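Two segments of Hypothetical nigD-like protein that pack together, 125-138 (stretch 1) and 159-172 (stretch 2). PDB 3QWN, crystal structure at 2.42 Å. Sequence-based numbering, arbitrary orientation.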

# COMPACT_ATOMS: atom_id res chain seq x y z
N GLN A 125 1.93 14.77 -10.77
CA GLN A 125 2.01 13.89 -9.61
C GLN A 125 0.63 13.34 -9.30
O GLN A 125 -0.33 14.08 -9.24
CB GLN A 125 2.62 14.63 -8.40
CG GLN A 125 2.94 13.77 -7.16
CD GLN A 125 3.90 12.62 -7.39
OE1 GLN A 125 4.94 12.72 -8.04
NE2 GLN A 125 3.56 11.47 -6.84
N HIS A 126 0.55 12.01 -9.17
CA HIS A 126 -0.66 11.31 -8.82
C HIS A 126 -0.63 11.19 -7.31
O HIS A 126 0.32 10.65 -6.74
CB HIS A 126 -0.77 9.96 -9.55
CG HIS A 126 -1.08 10.10 -11.01
ND1 HIS A 126 -2.34 9.85 -11.51
CD2 HIS A 126 -0.29 10.51 -12.03
CE1 HIS A 126 -2.27 10.08 -12.81
NE2 HIS A 126 -1.06 10.48 -13.17
N VAL A 127 -1.59 11.84 -6.66
CA VAL A 127 -1.66 11.90 -5.20
C VAL A 127 -2.75 10.94 -4.72
O VAL A 127 -3.90 11.02 -5.16
CB VAL A 127 -1.85 13.35 -4.66
CG1 VAL A 127 -1.80 13.38 -3.13
CG2 VAL A 127 -0.81 14.30 -5.24
N PHE A 128 -2.36 10.01 -3.84
CA PHE A 128 -3.23 9.02 -3.24
C PHE A 128 -3.42 9.28 -1.75
O PHE A 128 -2.50 9.76 -1.08
CB PHE A 128 -2.69 7.60 -3.45
CG PHE A 128 -2.66 7.18 -4.90
CD1 PHE A 128 -3.83 6.73 -5.53
CD2 PHE A 128 -1.48 7.23 -5.63
CE1 PHE A 128 -3.81 6.37 -6.88
CE2 PHE A 128 -1.46 6.85 -6.97
CZ PHE A 128 -2.63 6.45 -7.59
N GLY A 129 -4.61 8.93 -1.25
CA GLY A 129 -4.98 9.00 0.15
C GLY A 129 -6.13 8.05 0.44
O GLY A 129 -6.68 7.43 -0.47
N ILE A 130 -6.49 7.93 1.71
CA ILE A 130 -7.60 7.15 2.19
C ILE A 130 -8.50 8.07 3.01
O ILE A 130 -8.05 8.66 4.00
CB ILE A 130 -7.15 5.90 3.00
CG1 ILE A 130 -6.39 4.86 2.11
CG2 ILE A 130 -8.34 5.26 3.76
CD1 ILE A 130 -7.26 4.10 0.99
N VAL A 131 -9.76 8.20 2.58
CA VAL A 131 -10.78 8.97 3.28
C VAL A 131 -11.46 7.99 4.24
O VAL A 131 -12.06 7.02 3.80
CB VAL A 131 -11.76 9.70 2.34
CG1 VAL A 131 -12.68 10.63 3.12
CG2 VAL A 131 -11.01 10.46 1.24
N GLU A 132 -11.30 8.24 5.54
CA GLU A 132 -11.78 7.40 6.62
C GLU A 132 -13.13 7.86 7.17
O GLU A 132 -13.34 9.05 7.45
CB GLU A 132 -10.73 7.40 7.74
CG GLU A 132 -11.04 6.52 8.94
CD GLU A 132 -10.11 6.75 10.10
OE1 GLU A 132 -10.10 7.88 10.65
OE2 GLU A 132 -9.38 5.80 10.47
N ASP A 133 -14.03 6.88 7.36
CA ASP A 133 -15.34 7.07 7.98
C ASP A 133 -15.48 6.04 9.08
O ASP A 133 -15.47 4.84 8.81
CB ASP A 133 -16.50 7.00 6.96
CG ASP A 133 -17.87 6.89 7.61
OD1 ASP A 133 -18.15 7.67 8.55
OD2 ASP A 133 -18.66 6.01 7.20
N LEU A 134 -15.57 6.51 10.34
CA LEU A 134 -15.66 5.61 11.48
C LEU A 134 -17.05 5.62 12.11
O LEU A 134 -17.19 5.17 13.25
CB LEU A 134 -14.58 5.97 12.52
CG LEU A 134 -13.13 5.80 12.08
CD1 LEU A 134 -12.18 6.45 13.08
CD2 LEU A 134 -12.77 4.34 11.82
N SER A 135 -18.08 6.05 11.36
CA SER A 135 -19.47 6.14 11.84
C SER A 135 -20.04 4.80 12.37
O SER A 135 -20.89 4.81 13.26
CB SER A 135 -20.39 6.69 10.75
OG SER A 135 -20.43 5.86 9.61
N GLU A 136 -19.56 3.67 11.83
CA GLU A 136 -20.01 2.33 12.23
C GLU A 136 -18.98 1.62 13.11
O GLU A 136 -19.23 0.48 13.50
CB GLU A 136 -20.28 1.45 11.00
CG GLU A 136 -21.34 1.89 10.01
CD GLU A 136 -21.28 1.12 8.70
OE1 GLU A 136 -21.35 -0.14 8.72
OE2 GLU A 136 -21.16 1.77 7.64
N PHE A 137 -17.82 2.25 13.40
CA PHE A 137 -16.74 1.60 14.16
C PHE A 137 -17.13 1.19 15.58
O PHE A 137 -16.69 0.12 16.02
CB PHE A 137 -15.49 2.47 14.21
CG PHE A 137 -14.26 1.73 14.68
CD1 PHE A 137 -13.68 0.74 13.90
CD2 PHE A 137 -13.66 2.04 15.89
CE1 PHE A 137 -12.54 0.06 14.32
CE2 PHE A 137 -12.50 1.36 16.32
CZ PHE A 137 -11.95 0.38 15.53
N GLU A 138 -17.92 2.01 16.30
CA GLU A 138 -18.36 1.67 17.66
C GLU A 138 -19.53 0.68 17.58
O GLU A 138 -19.65 -0.18 18.46
CB GLU A 138 -18.75 2.93 18.44
N ASN A 159 -0.89 2.74 -19.41
CA ASN A 159 -1.13 1.96 -18.21
C ASN A 159 0.11 1.96 -17.34
O ASN A 159 1.23 1.85 -17.84
CB ASN A 159 -1.56 0.52 -18.54
CG ASN A 159 -2.91 0.43 -19.21
OD1 ASN A 159 -3.93 0.94 -18.72
ND2 ASN A 159 -2.96 -0.23 -20.35
N ARG A 160 -0.09 2.18 -16.06
CA ARG A 160 0.95 2.22 -15.06
C ARG A 160 0.38 1.71 -13.77
O ARG A 160 -0.75 2.04 -13.41
CB ARG A 160 1.50 3.65 -14.88
CG ARG A 160 2.90 3.75 -14.22
CD ARG A 160 2.93 4.83 -13.13
NE ARG A 160 3.25 6.17 -13.65
CZ ARG A 160 2.98 7.32 -13.03
NH1 ARG A 160 2.37 7.33 -11.84
NH2 ARG A 160 3.30 8.48 -13.60
N ARG A 161 1.13 0.88 -13.07
CA ARG A 161 0.74 0.36 -11.77
C ARG A 161 1.17 1.29 -10.68
O ARG A 161 2.21 1.96 -10.79
CB ARG A 161 1.37 -1.01 -11.51
CG ARG A 161 0.66 -2.12 -12.26
CD ARG A 161 1.17 -3.47 -11.85
NE ARG A 161 0.38 -4.52 -12.48
CZ ARG A 161 0.42 -5.80 -12.14
NH1 ARG A 161 1.21 -6.20 -11.15
NH2 ARG A 161 -0.35 -6.68 -12.75
N ALA A 162 0.36 1.34 -9.63
CA ALA A 162 0.63 2.09 -8.40
C ALA A 162 0.49 1.12 -7.25
O ALA A 162 -0.29 0.17 -7.32
CB ALA A 162 -0.29 3.27 -8.26
N TYR A 163 1.30 1.31 -6.22
CA TYR A 163 1.34 0.41 -5.09
C TYR A 163 1.05 1.17 -3.81
O TYR A 163 1.72 2.15 -3.52
CB TYR A 163 2.73 -0.26 -5.03
CG TYR A 163 3.09 -0.96 -6.32
CD1 TYR A 163 2.64 -2.25 -6.59
CD2 TYR A 163 3.86 -0.32 -7.30
CE1 TYR A 163 2.97 -2.90 -7.79
CE2 TYR A 163 4.19 -0.95 -8.50
CZ TYR A 163 3.77 -2.25 -8.73
OH TYR A 163 4.13 -2.87 -9.91
N LEU A 164 0.04 0.72 -3.06
CA LEU A 164 -0.36 1.31 -1.78
C LEU A 164 -0.30 0.28 -0.64
O LEU A 164 -0.68 -0.86 -0.82
CB LEU A 164 -1.81 1.87 -1.89
CG LEU A 164 -1.99 3.30 -2.41
CD1 LEU A 164 -1.71 3.41 -3.91
CD2 LEU A 164 -3.36 3.77 -2.14
N SER A 165 0.15 0.71 0.53
CA SER A 165 0.17 -0.10 1.75
C SER A 165 -0.43 0.78 2.80
O SER A 165 0.23 1.73 3.25
CB SER A 165 1.59 -0.55 2.10
OG SER A 165 1.86 -1.87 1.67
N VAL A 166 -1.72 0.59 3.08
CA VAL A 166 -2.45 1.40 4.05
C VAL A 166 -2.15 0.87 5.47
O VAL A 166 -2.59 -0.24 5.79
CB VAL A 166 -3.99 1.43 3.78
CG1 VAL A 166 -4.68 2.40 4.71
CG2 VAL A 166 -4.29 1.76 2.32
N PRO A 167 -1.45 1.66 6.35
CA PRO A 167 -1.19 1.19 7.73
C PRO A 167 -2.47 1.03 8.56
O PRO A 167 -3.33 1.89 8.52
CB PRO A 167 -0.30 2.29 8.32
CG PRO A 167 -0.58 3.50 7.50
CD PRO A 167 -0.87 3.00 6.11
N LEU A 168 -2.58 -0.08 9.30
CA LEU A 168 -3.79 -0.38 10.09
C LEU A 168 -3.52 -0.42 11.61
O LEU A 168 -4.37 -0.87 12.38
CB LEU A 168 -4.42 -1.71 9.63
CG LEU A 168 -4.73 -1.88 8.15
CD1 LEU A 168 -5.11 -3.33 7.85
CD2 LEU A 168 -5.79 -0.91 7.69
N ASP A 169 -2.36 0.10 12.04
CA ASP A 169 -1.93 0.14 13.45
C ASP A 169 -2.86 0.98 14.33
O ASP A 169 -3.06 0.63 15.50
CB ASP A 169 -0.48 0.65 13.54
CG ASP A 169 0.48 -0.12 12.65
OD1 ASP A 169 0.59 -1.36 12.82
OD2 ASP A 169 1.07 0.49 11.74
N LYS A 170 -3.47 2.05 13.76
CA LYS A 170 -4.37 2.96 14.47
C LYS A 170 -5.69 2.29 14.92
O LYS A 170 -6.43 2.88 15.71
CB LYS A 170 -4.68 4.21 13.62
CG LYS A 170 -5.56 4.02 12.37
CD LYS A 170 -5.94 5.36 11.72
CE LYS A 170 -7.01 6.06 12.52
NZ LYS A 170 -7.36 7.39 11.95
N TYR A 171 -5.97 1.09 14.43
CA TYR A 171 -7.22 0.38 14.75
C TYR A 171 -7.01 -0.64 15.88
O TYR A 171 -7.99 -1.10 16.48
CB TYR A 171 -7.80 -0.29 13.49
CG TYR A 171 -8.02 0.71 12.37
CD1 TYR A 171 -8.88 1.79 12.53
CD2 TYR A 171 -7.33 0.61 11.16
CE1 TYR A 171 -9.06 2.74 11.53
CE2 TYR A 171 -7.50 1.55 10.15
CZ TYR A 171 -8.36 2.61 10.33
OH TYR A 171 -8.55 3.53 9.33
N ALA A 172 -5.74 -0.97 16.17
CA ALA A 172 -5.38 -1.88 17.25
C ALA A 172 -5.58 -1.20 18.60
O ALA A 172 -5.14 -0.06 18.79
CB ALA A 172 -3.94 -2.34 17.09
O HOH W 1 2.95 10.43 -10.43

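Strands 127-133 and 159-167 of this nigD-like protein run in roughly the same direction, their axes inclined at 33° and 9.1 Å apart at closest approach. No backbone hydrogen bond joins them; the contact is made by side chains and buries 501 Å² in all. Along stretch 2, alternate strand residues direct their CA-to-CB bonds toward stretch 1, as an extended chain requires.

Arg 160 comes first. Its aliphatic part carries the guanidinium to the ring of His 126, where Arg 160 NH1 lies 4.2 Å from His 126 CD2 in an oblique approach. A water also links the two residues: it accepts a hydrogen bond from His 126 N (3.1 Å from N to the water O) and a weak one from Arg 160 NH1 (3.5 Å from NH1 to the same O). Arg 161 is out of reach of stretch 1, and Ala 162 returns to the contact with its single methyl, Ala 162 CB lying 4.0 Å from Phe 128 CE2. Tyr 163 points away.

Leu 164 meets the same phenyl ring more squarely. Leu 164 CD1 sits over one face of Phe 128, 4.2 Å from the ring centroid and 19° off the normal, a CH-pi arrangement; the closest atom pair is Leu 164 CD1 to Phe 128 CG at 4.0 Å. The ring of Phe 128 thus serves two successive inward-facing residues of stretch 2. Ser 165 is out of reach, whereas Val 166 CG2 packs against Ile 130 CG1 at 3.8 Å, where the paired CA atoms of Val 166 and Ile 130 are 7.9 Å apart, the closest step of the register.

Beyond Pro 167 and Leu 168 the chain turns into a 3-10 segment, and the chemistry becomes polar. Lys 170 extends its amine to the carboxylate of Glu 132, forming a salt bridge with Lys 170 NZ 3.0 Å from Glu 132 OE2; a weak hydrogen bond from Lys 170 NZ to Glu 132 OE1, at 3.1 Å, engages the other oxygen. Tyr 171 starts with its CA-to-CB bond sideways, but its ring brings the hydroxyl to the same carboxylate: Tyr 171 OH donates to Glu 132 OE2 at 2.7 Å. OE2 therefore accepts from both residues, and it lies near the plane of the tyrosine ring. That ring also packs against Leu 134, with Tyr 171 CE1 4.1 Å from Leu 134 CD2, and more loosely against Phe 137, with Tyr 171 CD1 4.4 Å from Phe 137 CE1.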